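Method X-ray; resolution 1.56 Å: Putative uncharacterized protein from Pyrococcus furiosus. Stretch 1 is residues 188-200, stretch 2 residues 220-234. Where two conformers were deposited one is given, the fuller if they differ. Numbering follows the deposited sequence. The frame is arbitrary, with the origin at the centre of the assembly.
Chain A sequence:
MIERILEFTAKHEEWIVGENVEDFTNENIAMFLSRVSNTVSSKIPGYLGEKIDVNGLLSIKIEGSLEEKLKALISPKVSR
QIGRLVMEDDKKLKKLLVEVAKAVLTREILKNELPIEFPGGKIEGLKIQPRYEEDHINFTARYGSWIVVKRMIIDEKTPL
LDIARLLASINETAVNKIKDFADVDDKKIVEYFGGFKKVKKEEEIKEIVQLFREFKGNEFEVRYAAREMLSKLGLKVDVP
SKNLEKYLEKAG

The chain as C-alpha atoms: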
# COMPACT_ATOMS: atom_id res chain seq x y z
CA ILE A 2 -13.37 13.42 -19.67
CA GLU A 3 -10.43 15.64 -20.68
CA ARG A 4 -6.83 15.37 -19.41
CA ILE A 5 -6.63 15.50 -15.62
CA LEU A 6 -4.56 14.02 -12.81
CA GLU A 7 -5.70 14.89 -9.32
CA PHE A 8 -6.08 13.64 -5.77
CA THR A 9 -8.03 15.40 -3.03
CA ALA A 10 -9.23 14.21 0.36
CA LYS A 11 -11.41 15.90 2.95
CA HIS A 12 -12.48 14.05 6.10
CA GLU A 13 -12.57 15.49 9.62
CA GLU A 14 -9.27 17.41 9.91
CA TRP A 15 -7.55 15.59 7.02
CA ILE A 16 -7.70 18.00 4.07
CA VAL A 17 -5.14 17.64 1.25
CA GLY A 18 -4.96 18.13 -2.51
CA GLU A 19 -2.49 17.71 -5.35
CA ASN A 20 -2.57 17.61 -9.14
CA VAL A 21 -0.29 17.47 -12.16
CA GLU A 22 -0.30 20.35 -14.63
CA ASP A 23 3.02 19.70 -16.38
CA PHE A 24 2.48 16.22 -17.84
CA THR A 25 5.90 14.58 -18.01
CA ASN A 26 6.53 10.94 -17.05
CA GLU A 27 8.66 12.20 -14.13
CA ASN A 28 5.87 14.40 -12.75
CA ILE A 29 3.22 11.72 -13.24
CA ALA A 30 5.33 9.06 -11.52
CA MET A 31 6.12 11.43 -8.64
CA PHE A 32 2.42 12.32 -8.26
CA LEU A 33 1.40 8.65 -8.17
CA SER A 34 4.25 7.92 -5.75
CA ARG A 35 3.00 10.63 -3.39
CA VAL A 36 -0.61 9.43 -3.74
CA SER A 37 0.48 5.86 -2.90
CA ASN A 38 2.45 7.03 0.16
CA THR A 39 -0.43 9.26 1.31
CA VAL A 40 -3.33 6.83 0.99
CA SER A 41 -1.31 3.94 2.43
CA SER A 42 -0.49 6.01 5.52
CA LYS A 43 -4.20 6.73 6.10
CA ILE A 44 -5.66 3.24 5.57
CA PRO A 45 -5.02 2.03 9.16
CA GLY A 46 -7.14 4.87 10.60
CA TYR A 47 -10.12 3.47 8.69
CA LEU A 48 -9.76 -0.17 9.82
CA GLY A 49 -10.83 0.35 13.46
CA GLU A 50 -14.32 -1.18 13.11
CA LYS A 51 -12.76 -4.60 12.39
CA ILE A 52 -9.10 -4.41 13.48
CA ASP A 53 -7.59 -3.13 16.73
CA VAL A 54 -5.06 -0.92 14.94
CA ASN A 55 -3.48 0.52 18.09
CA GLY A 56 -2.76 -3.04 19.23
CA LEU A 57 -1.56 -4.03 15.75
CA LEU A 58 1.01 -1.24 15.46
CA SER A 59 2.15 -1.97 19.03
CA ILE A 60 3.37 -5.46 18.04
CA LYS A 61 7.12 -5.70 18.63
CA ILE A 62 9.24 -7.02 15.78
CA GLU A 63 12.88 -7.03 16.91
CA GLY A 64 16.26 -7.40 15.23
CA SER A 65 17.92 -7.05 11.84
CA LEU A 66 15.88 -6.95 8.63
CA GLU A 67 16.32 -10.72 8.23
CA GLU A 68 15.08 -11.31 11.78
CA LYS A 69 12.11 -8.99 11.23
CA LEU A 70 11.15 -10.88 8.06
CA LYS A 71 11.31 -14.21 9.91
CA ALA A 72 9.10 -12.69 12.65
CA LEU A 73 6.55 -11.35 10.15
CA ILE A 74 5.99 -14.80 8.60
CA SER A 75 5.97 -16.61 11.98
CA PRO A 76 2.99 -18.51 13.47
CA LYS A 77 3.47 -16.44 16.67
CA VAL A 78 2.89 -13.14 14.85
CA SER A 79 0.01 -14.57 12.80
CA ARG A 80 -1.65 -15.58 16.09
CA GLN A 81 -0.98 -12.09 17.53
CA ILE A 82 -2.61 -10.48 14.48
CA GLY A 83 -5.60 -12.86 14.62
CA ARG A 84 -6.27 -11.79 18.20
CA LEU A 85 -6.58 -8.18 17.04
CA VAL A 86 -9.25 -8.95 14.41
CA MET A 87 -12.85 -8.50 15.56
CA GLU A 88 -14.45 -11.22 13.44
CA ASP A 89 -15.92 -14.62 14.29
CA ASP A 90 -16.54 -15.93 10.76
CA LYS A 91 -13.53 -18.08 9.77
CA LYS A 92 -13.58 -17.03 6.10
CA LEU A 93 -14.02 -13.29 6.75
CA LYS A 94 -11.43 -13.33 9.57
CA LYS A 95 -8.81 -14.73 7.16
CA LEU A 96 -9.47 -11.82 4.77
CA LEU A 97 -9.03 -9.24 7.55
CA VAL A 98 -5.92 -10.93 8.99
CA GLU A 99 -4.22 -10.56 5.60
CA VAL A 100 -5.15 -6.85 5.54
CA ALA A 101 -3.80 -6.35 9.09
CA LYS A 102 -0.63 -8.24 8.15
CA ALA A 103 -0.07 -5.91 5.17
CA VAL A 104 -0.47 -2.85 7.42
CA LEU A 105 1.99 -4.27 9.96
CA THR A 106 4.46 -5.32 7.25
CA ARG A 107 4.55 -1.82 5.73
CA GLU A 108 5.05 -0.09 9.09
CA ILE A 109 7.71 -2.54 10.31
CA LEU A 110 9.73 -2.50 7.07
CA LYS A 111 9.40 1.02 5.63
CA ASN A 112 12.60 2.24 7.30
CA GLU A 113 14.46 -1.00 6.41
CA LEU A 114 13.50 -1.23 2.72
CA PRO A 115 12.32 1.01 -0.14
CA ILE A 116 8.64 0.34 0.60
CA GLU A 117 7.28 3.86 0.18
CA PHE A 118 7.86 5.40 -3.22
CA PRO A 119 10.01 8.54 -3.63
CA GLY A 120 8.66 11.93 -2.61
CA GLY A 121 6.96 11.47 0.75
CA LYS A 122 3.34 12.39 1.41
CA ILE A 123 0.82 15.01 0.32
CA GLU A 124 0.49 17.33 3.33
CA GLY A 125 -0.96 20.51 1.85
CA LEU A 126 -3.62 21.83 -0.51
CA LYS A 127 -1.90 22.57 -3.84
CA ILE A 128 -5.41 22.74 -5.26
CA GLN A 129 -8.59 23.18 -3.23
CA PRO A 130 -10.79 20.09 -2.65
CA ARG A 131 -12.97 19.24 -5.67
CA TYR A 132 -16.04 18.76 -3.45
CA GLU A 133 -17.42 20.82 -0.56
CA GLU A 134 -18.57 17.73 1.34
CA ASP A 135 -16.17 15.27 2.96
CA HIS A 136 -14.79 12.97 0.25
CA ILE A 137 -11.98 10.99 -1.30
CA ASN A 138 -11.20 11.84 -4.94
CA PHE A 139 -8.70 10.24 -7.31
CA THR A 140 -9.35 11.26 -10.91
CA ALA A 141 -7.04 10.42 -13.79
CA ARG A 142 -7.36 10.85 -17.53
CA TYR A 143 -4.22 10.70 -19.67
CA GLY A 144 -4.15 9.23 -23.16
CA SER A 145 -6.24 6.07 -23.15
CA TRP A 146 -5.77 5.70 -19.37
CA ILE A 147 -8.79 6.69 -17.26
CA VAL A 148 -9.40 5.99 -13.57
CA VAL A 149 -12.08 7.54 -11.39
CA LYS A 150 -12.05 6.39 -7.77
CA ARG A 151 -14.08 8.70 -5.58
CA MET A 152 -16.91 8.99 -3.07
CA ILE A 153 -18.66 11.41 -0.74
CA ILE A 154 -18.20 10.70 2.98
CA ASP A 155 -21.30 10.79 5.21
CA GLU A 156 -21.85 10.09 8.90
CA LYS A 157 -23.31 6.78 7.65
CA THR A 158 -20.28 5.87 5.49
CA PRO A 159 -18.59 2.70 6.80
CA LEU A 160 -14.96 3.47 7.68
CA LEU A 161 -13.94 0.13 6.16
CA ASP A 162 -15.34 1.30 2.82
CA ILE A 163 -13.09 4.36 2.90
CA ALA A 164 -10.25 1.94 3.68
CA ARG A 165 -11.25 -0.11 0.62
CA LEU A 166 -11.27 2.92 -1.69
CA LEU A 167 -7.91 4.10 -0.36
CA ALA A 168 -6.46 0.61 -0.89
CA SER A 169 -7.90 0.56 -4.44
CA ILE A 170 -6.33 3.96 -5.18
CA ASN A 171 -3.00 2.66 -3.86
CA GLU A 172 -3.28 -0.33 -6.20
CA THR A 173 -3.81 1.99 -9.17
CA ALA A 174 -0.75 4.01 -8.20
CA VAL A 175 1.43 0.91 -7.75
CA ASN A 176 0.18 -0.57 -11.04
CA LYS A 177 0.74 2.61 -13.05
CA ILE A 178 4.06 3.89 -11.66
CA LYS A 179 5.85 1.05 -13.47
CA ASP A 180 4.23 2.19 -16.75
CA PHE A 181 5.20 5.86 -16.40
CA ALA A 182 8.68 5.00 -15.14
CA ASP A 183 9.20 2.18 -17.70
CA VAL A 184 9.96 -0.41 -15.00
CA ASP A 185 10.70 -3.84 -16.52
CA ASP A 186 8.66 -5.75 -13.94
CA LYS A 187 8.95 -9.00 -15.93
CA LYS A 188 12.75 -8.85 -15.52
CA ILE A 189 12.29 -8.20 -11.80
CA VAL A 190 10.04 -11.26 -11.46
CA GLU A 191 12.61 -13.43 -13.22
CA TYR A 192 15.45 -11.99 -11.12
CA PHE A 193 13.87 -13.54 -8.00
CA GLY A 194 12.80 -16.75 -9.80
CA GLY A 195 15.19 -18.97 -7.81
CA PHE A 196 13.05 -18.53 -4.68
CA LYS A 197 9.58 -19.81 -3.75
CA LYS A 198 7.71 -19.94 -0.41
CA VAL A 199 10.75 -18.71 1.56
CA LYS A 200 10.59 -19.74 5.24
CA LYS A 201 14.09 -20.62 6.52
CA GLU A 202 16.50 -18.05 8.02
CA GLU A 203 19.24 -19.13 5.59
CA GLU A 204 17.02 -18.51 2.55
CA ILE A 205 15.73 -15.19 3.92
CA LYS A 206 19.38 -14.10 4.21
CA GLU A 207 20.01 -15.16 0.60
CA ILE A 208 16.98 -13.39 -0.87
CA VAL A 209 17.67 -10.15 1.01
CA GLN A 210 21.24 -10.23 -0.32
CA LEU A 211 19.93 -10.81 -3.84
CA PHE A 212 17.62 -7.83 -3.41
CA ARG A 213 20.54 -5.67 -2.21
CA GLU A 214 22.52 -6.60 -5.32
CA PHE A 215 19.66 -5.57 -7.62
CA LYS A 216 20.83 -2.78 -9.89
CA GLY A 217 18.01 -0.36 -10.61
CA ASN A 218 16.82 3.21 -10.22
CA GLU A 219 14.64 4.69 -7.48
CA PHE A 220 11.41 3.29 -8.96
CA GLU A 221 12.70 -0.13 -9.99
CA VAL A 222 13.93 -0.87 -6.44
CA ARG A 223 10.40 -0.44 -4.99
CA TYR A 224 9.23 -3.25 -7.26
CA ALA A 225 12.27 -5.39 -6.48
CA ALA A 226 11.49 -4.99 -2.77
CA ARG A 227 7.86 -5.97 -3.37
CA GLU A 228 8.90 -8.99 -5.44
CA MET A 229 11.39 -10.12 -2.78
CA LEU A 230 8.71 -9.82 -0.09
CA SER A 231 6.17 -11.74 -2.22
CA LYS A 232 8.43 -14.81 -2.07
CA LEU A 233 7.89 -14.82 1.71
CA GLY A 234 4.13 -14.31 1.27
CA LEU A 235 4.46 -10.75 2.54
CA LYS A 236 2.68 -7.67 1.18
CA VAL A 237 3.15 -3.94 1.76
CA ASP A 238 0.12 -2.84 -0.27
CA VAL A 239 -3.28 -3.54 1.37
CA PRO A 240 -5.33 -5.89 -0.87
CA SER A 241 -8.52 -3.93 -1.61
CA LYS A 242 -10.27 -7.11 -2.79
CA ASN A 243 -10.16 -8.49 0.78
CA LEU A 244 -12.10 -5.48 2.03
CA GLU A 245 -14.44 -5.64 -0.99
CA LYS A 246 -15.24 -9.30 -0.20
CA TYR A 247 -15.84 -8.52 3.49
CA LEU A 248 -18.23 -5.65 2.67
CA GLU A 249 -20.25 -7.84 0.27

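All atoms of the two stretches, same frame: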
# COMPACT_ATOMS: atom_id res chain seq x y z
N LYS A 188 11.34 -8.59 -15.86
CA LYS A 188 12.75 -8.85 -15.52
C LYS A 188 12.93 -9.00 -14.01
O LYS A 188 13.68 -9.86 -13.55
CB LYS A 188 13.64 -7.72 -16.05
CG LYS A 188 15.06 -8.13 -16.39
CD LYS A 188 15.11 -8.89 -17.71
CE LYS A 188 16.41 -8.66 -18.47
NZ LYS A 188 16.41 -7.36 -19.21
N ILE A 189 12.24 -8.15 -13.25
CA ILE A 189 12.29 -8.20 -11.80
C ILE A 189 11.73 -9.53 -11.27
O ILE A 189 12.29 -10.13 -10.36
CB ILE A 189 11.58 -6.98 -11.15
CG1 ILE A 189 12.39 -5.70 -11.43
CG2 ILE A 189 11.38 -7.18 -9.65
CD1 ILE A 189 11.67 -4.41 -11.10
N VAL A 190 10.61 -9.97 -11.85
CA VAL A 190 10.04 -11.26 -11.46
C VAL A 190 11.05 -12.37 -11.69
O VAL A 190 11.30 -13.20 -10.81
CB VAL A 190 8.71 -11.55 -12.20
CG1 VAL A 190 8.28 -13.01 -12.00
CG2 VAL A 190 7.62 -10.60 -11.73
N GLU A 191 11.67 -12.37 -12.87
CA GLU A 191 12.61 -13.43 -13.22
C GLU A 191 13.89 -13.38 -12.38
O GLU A 191 14.45 -14.41 -12.05
CB GLU A 191 12.89 -13.43 -14.72
CG GLU A 191 11.67 -13.91 -15.49
CD GLU A 191 11.81 -13.80 -16.99
OE1 GLU A 191 12.95 -13.81 -17.50
OE2 GLU A 191 10.76 -13.74 -17.65
N TYR A 192 14.30 -12.18 -12.01
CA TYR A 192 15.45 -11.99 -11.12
C TYR A 192 15.33 -12.79 -9.82
O TYR A 192 16.31 -13.37 -9.34
CB TYR A 192 15.61 -10.49 -10.83
CG TYR A 192 16.81 -10.09 -10.01
CD1 TYR A 192 16.68 -9.84 -8.65
CD2 TYR A 192 18.06 -9.93 -10.60
CE1 TYR A 192 17.76 -9.45 -7.88
CE2 TYR A 192 19.16 -9.53 -9.84
CZ TYR A 192 19.00 -9.30 -8.48
OH TYR A 192 20.08 -8.91 -7.73
N PHE A 193 14.12 -12.83 -9.25
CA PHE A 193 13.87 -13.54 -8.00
C PHE A 193 13.35 -14.97 -8.20
O PHE A 193 12.92 -15.62 -7.24
CB PHE A 193 12.90 -12.73 -7.13
CG PHE A 193 13.50 -11.48 -6.55
CD1 PHE A 193 14.31 -11.55 -5.42
CD2 PHE A 193 13.27 -10.24 -7.14
CE1 PHE A 193 14.87 -10.40 -4.88
CE2 PHE A 193 13.83 -9.08 -6.60
CZ PHE A 193 14.63 -9.16 -5.47
N GLY A 194 13.39 -15.45 -9.44
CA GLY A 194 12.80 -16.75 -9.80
C GLY A 194 13.37 -17.99 -9.14
O GLY A 194 12.75 -19.06 -9.19
N GLY A 195 14.55 -17.86 -8.53
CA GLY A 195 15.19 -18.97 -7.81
C GLY A 195 14.68 -19.20 -6.40
O GLY A 195 15.20 -20.06 -5.68
N PHE A 196 13.66 -18.44 -6.00
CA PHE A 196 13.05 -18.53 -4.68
C PHE A 196 11.54 -18.74 -4.76
O PHE A 196 10.87 -18.16 -5.63
CB PHE A 196 13.30 -17.25 -3.88
CG PHE A 196 14.75 -16.99 -3.58
CD1 PHE A 196 15.54 -16.29 -4.48
CD2 PHE A 196 15.31 -17.44 -2.39
CE1 PHE A 196 16.89 -16.04 -4.20
CE2 PHE A 196 16.65 -17.20 -2.11
CZ PHE A 196 17.44 -16.49 -3.01
N LYS A 197 11.01 -19.56 -3.86
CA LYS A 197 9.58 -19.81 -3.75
C LYS A 197 9.23 -20.23 -2.32
O LYS A 197 9.91 -21.07 -1.74
CB LYS A 197 9.13 -20.89 -4.74
CG LYS A 197 7.62 -21.09 -4.75
CD LYS A 197 7.17 -22.08 -5.81
CE LYS A 197 5.65 -22.10 -5.87
NZ LYS A 197 5.13 -22.94 -6.98
N LYS A 198 8.18 -19.62 -1.76
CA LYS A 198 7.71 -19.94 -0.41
C LYS A 198 8.86 -19.97 0.61
O LYS A 198 9.09 -20.98 1.28
CB LYS A 198 6.91 -21.26 -0.40
CG LYS A 198 5.42 -21.08 -0.60
CD LYS A 198 5.04 -20.80 -2.04
CE LYS A 198 3.53 -20.61 -2.20
NZ LYS A 198 2.76 -21.86 -1.93
N VAL A 199 9.57 -18.85 0.71
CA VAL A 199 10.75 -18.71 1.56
C VAL A 199 10.37 -18.67 3.04
O VAL A 199 9.59 -17.81 3.46
CB VAL A 199 11.55 -17.43 1.18
CG1 VAL A 199 12.72 -17.21 2.12
CG2 VAL A 199 12.02 -17.51 -0.27
N LYS A 200 10.93 -19.60 3.82
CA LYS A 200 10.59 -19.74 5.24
C LYS A 200 11.82 -19.77 6.16
O LYS A 200 11.79 -19.20 7.25
CB LYS A 200 9.73 -20.99 5.47
CG LYS A 200 8.31 -20.89 4.91
CD LYS A 200 7.67 -22.25 4.69
CE LYS A 200 7.02 -22.79 5.96
NZ LYS A 200 6.36 -24.11 5.73
N PHE A 220 12.71 3.93 -8.79
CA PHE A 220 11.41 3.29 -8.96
C PHE A 220 11.51 1.78 -9.04
O PHE A 220 10.74 1.06 -8.39
CB PHE A 220 10.66 3.88 -10.15
CG PHE A 220 10.34 5.33 -9.98
CD1 PHE A 220 9.31 5.73 -9.12
CD2 PHE A 220 11.09 6.30 -10.63
CE1 PHE A 220 9.02 7.08 -8.94
CE2 PHE A 220 10.81 7.66 -10.45
CZ PHE A 220 9.77 8.04 -9.60
N GLU A 221 12.48 1.30 -9.82
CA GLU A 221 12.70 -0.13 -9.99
C GLU A 221 12.94 -0.88 -8.68
O GLU A 221 12.49 -2.01 -8.52
CB GLU A 221 13.87 -0.37 -10.95
CG GLU A 221 13.58 0.04 -12.39
CD GLU A 221 14.83 0.11 -13.25
OE1 GLU A 221 15.92 0.44 -12.72
OE2 GLU A 221 14.74 -0.15 -14.46
N VAL A 222 13.64 -0.24 -7.73
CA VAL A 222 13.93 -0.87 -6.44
C VAL A 222 12.69 -1.10 -5.57
O VAL A 222 12.65 -2.05 -4.80
CB VAL A 222 15.05 -0.16 -5.63
CG1 VAL A 222 16.35 -0.15 -6.42
CG2 VAL A 222 14.62 1.25 -5.21
N ARG A 223 11.68 -0.24 -5.70
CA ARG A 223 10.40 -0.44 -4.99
C ARG A 223 9.71 -1.72 -5.44
O ARG A 223 9.07 -2.39 -4.63
CB ARG A 223 9.45 0.75 -5.18
CG ARG A 223 9.56 1.85 -4.13
CD ARG A 223 10.82 2.67 -4.34
NE ARG A 223 11.06 3.57 -3.22
CZ ARG A 223 12.13 4.35 -3.09
NH1 ARG A 223 13.08 4.35 -4.01
NH2 ARG A 223 12.23 5.13 -2.02
N TYR A 224 9.84 -2.04 -6.72
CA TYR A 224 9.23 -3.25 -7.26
C TYR A 224 10.07 -4.48 -6.93
O TYR A 224 9.52 -5.55 -6.67
CB TYR A 224 8.95 -3.10 -8.76
CG TYR A 224 7.89 -2.06 -8.99
CD1 TYR A 224 6.54 -2.39 -8.87
CD2 TYR A 224 8.22 -0.74 -9.28
CE1 TYR A 224 5.55 -1.43 -9.05
CE2 TYR A 224 7.24 0.23 -9.46
CZ TYR A 224 5.91 -0.13 -9.35
OH TYR A 224 4.95 0.83 -9.53
N ALA A 225 11.39 -4.32 -6.91
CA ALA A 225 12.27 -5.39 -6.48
C ALA A 225 12.01 -5.74 -5.02
O ALA A 225 11.96 -6.92 -4.67
CB ALA A 225 13.73 -5.01 -6.71
N ALA A 226 11.83 -4.73 -4.17
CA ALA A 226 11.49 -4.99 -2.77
C ALA A 226 10.17 -5.75 -2.64
O ALA A 226 10.07 -6.71 -1.89
CB ALA A 226 11.46 -3.70 -1.96
N ARG A 227 9.16 -5.31 -3.39
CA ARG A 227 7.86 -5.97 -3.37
C ARG A 227 7.96 -7.42 -3.85
O ARG A 227 7.36 -8.31 -3.27
CB ARG A 227 6.84 -5.18 -4.19
CG ARG A 227 6.34 -3.96 -3.44
CD ARG A 227 5.68 -2.95 -4.37
NE ARG A 227 4.93 -1.97 -3.59
CZ ARG A 227 5.47 -0.95 -2.93
NH1 ARG A 227 6.79 -0.74 -2.96
NH2 ARG A 227 4.69 -0.13 -2.24
N GLU A 228 8.72 -7.64 -4.93
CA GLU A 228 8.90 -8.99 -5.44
C GLU A 228 9.61 -9.89 -4.44
O GLU A 228 9.19 -11.04 -4.22
CB GLU A 228 9.64 -8.97 -6.78
CG GLU A 228 9.77 -10.35 -7.46
CD GLU A 228 8.45 -11.00 -7.83
OE1 GLU A 228 7.42 -10.30 -7.92
OE2 GLU A 228 8.44 -12.23 -8.05
N MET A 229 10.66 -9.37 -3.80
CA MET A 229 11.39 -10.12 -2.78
C MET A 229 10.46 -10.53 -1.64
O MET A 229 10.44 -11.69 -1.22
CB MET A 229 12.58 -9.30 -2.25
CG MET A 229 13.41 -10.00 -1.18
SD MET A 229 12.79 -9.79 0.50
CE MET A 229 13.32 -8.11 0.85
N LEU A 230 9.68 -9.57 -1.16
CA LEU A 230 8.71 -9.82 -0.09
C LEU A 230 7.62 -10.83 -0.48
O LEU A 230 7.20 -11.63 0.35
CB LEU A 230 8.08 -8.51 0.39
CG LEU A 230 9.04 -7.55 1.10
CD1 LEU A 230 8.37 -6.22 1.31
CD2 LEU A 230 9.57 -8.12 2.42
N SER A 231 7.20 -10.81 -1.75
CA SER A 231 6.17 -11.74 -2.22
C SER A 231 6.60 -13.20 -2.09
O SER A 231 5.75 -14.08 -1.90
CB SER A 231 5.77 -11.42 -3.66
OG SER A 231 6.67 -12.00 -4.59
N LYS A 232 7.90 -13.45 -2.17
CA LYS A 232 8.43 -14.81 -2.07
C LYS A 232 8.30 -15.37 -0.65
O LYS A 232 8.36 -16.58 -0.44
CB LYS A 232 9.89 -14.89 -2.55
CG LYS A 232 10.12 -14.47 -4.00
CD LYS A 232 9.23 -15.24 -4.98
CE LYS A 232 9.58 -14.90 -6.42
NZ LYS A 232 8.51 -15.34 -7.36
N LEU A 233 8.14 -14.46 0.31
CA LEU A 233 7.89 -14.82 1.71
C LEU A 233 6.40 -14.79 2.05
O LEU A 233 6.01 -15.07 3.19
CB LEU A 233 8.65 -13.87 2.64
CG LEU A 233 10.15 -14.07 2.89
CD1 LEU A 233 10.98 -13.70 1.67
CD2 LEU A 233 10.58 -13.25 4.09
N GLY A 234 5.57 -14.45 1.07
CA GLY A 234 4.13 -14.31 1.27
C GLY A 234 3.78 -13.01 1.98
O GLY A 234 2.71 -12.90 2.59
O HOH W 1 6.76 -17.68 3.89

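A single direct hydrogen bond joins these two stretches, and it lies beyond the end of the first helix, in the loop of stretch 1, and involves the carbonyl of Lys232: Val199 N donates to Lys232 O over 2.8 Å, with a nearly straight N-H...O angle of 163°. The contact illustrates a general principle, that side-chain packing can make up most of a contact, while direct and water-mediated hydrogen bonds fasten one end of it. Just beyond the bond, one water donates both to Val199 O (2.9 Å) and to Leu233 O (2.8 Å), so the backbone of Val199 is linked to the other stretch through its NH directly and through its carbonyl by way of solvent.

At the other end of the contact, the helices 188-192 and 220-231 run in broadly the same direction, at 40°, with axes 9.5 Å apart at closest approach. Ile189 fits as a knob into a hole formed by Glu221, Tyr224, Ala225 and Glu228. Its CD1 lies 3.8 Å from Tyr224 CB and 3.6 Å from Glu221 O, while its CG2 is 3.7 Å from Ala225 CA. The branched side chain thus reaches into the hole with two methyls, and Ala225, with only a methyl side chain, presents its CA to Ile189 CG2, with Ala225 CB at 4.3 Å.

Phe193, the first residue to leave helical geometry, points its side chain toward the second helix. Met229 CA lies over one face of the ring, and Phe193 CE1 packs 3.7 Å from Met229 CB. Ala225 serves here too, with its CB 4.1 Å from Phe193 CE2. A type I turn from Phe193 to Phe196, with Phe196 N bonded to Phe193 O at 3.2 Å, then redirects the first stretch.

Lys232 has the largest area covered by the opposite stretch, 112 Å², although it is a charged residue. Its long aliphatic chain explains how this is possible: CE lies 3.5 Å from Phe193 O and CD 3.4 Å from Phe196 O, both packing contacts. The chain runs, extended at chi3 and chi4, toward Glu228 of its own stretch, where Lys232 NZ forms a salt bridge with Glu228 OE2 at 3.2 Å, the hydrogen bond within it being weak. Glu228 likewise combines roles, since its CG packs 3.5 Å from Phe193 CD2.

Val199 completes the packing, its CB 3.8 Å from Leu233 CD1; both residues are buried. Gly234 follows in a Schellman motif, where its positive phi of 77° is a conformation that favours glycine. Altogether 618 Å² of surface, both sides summed, is buried between the two stretches.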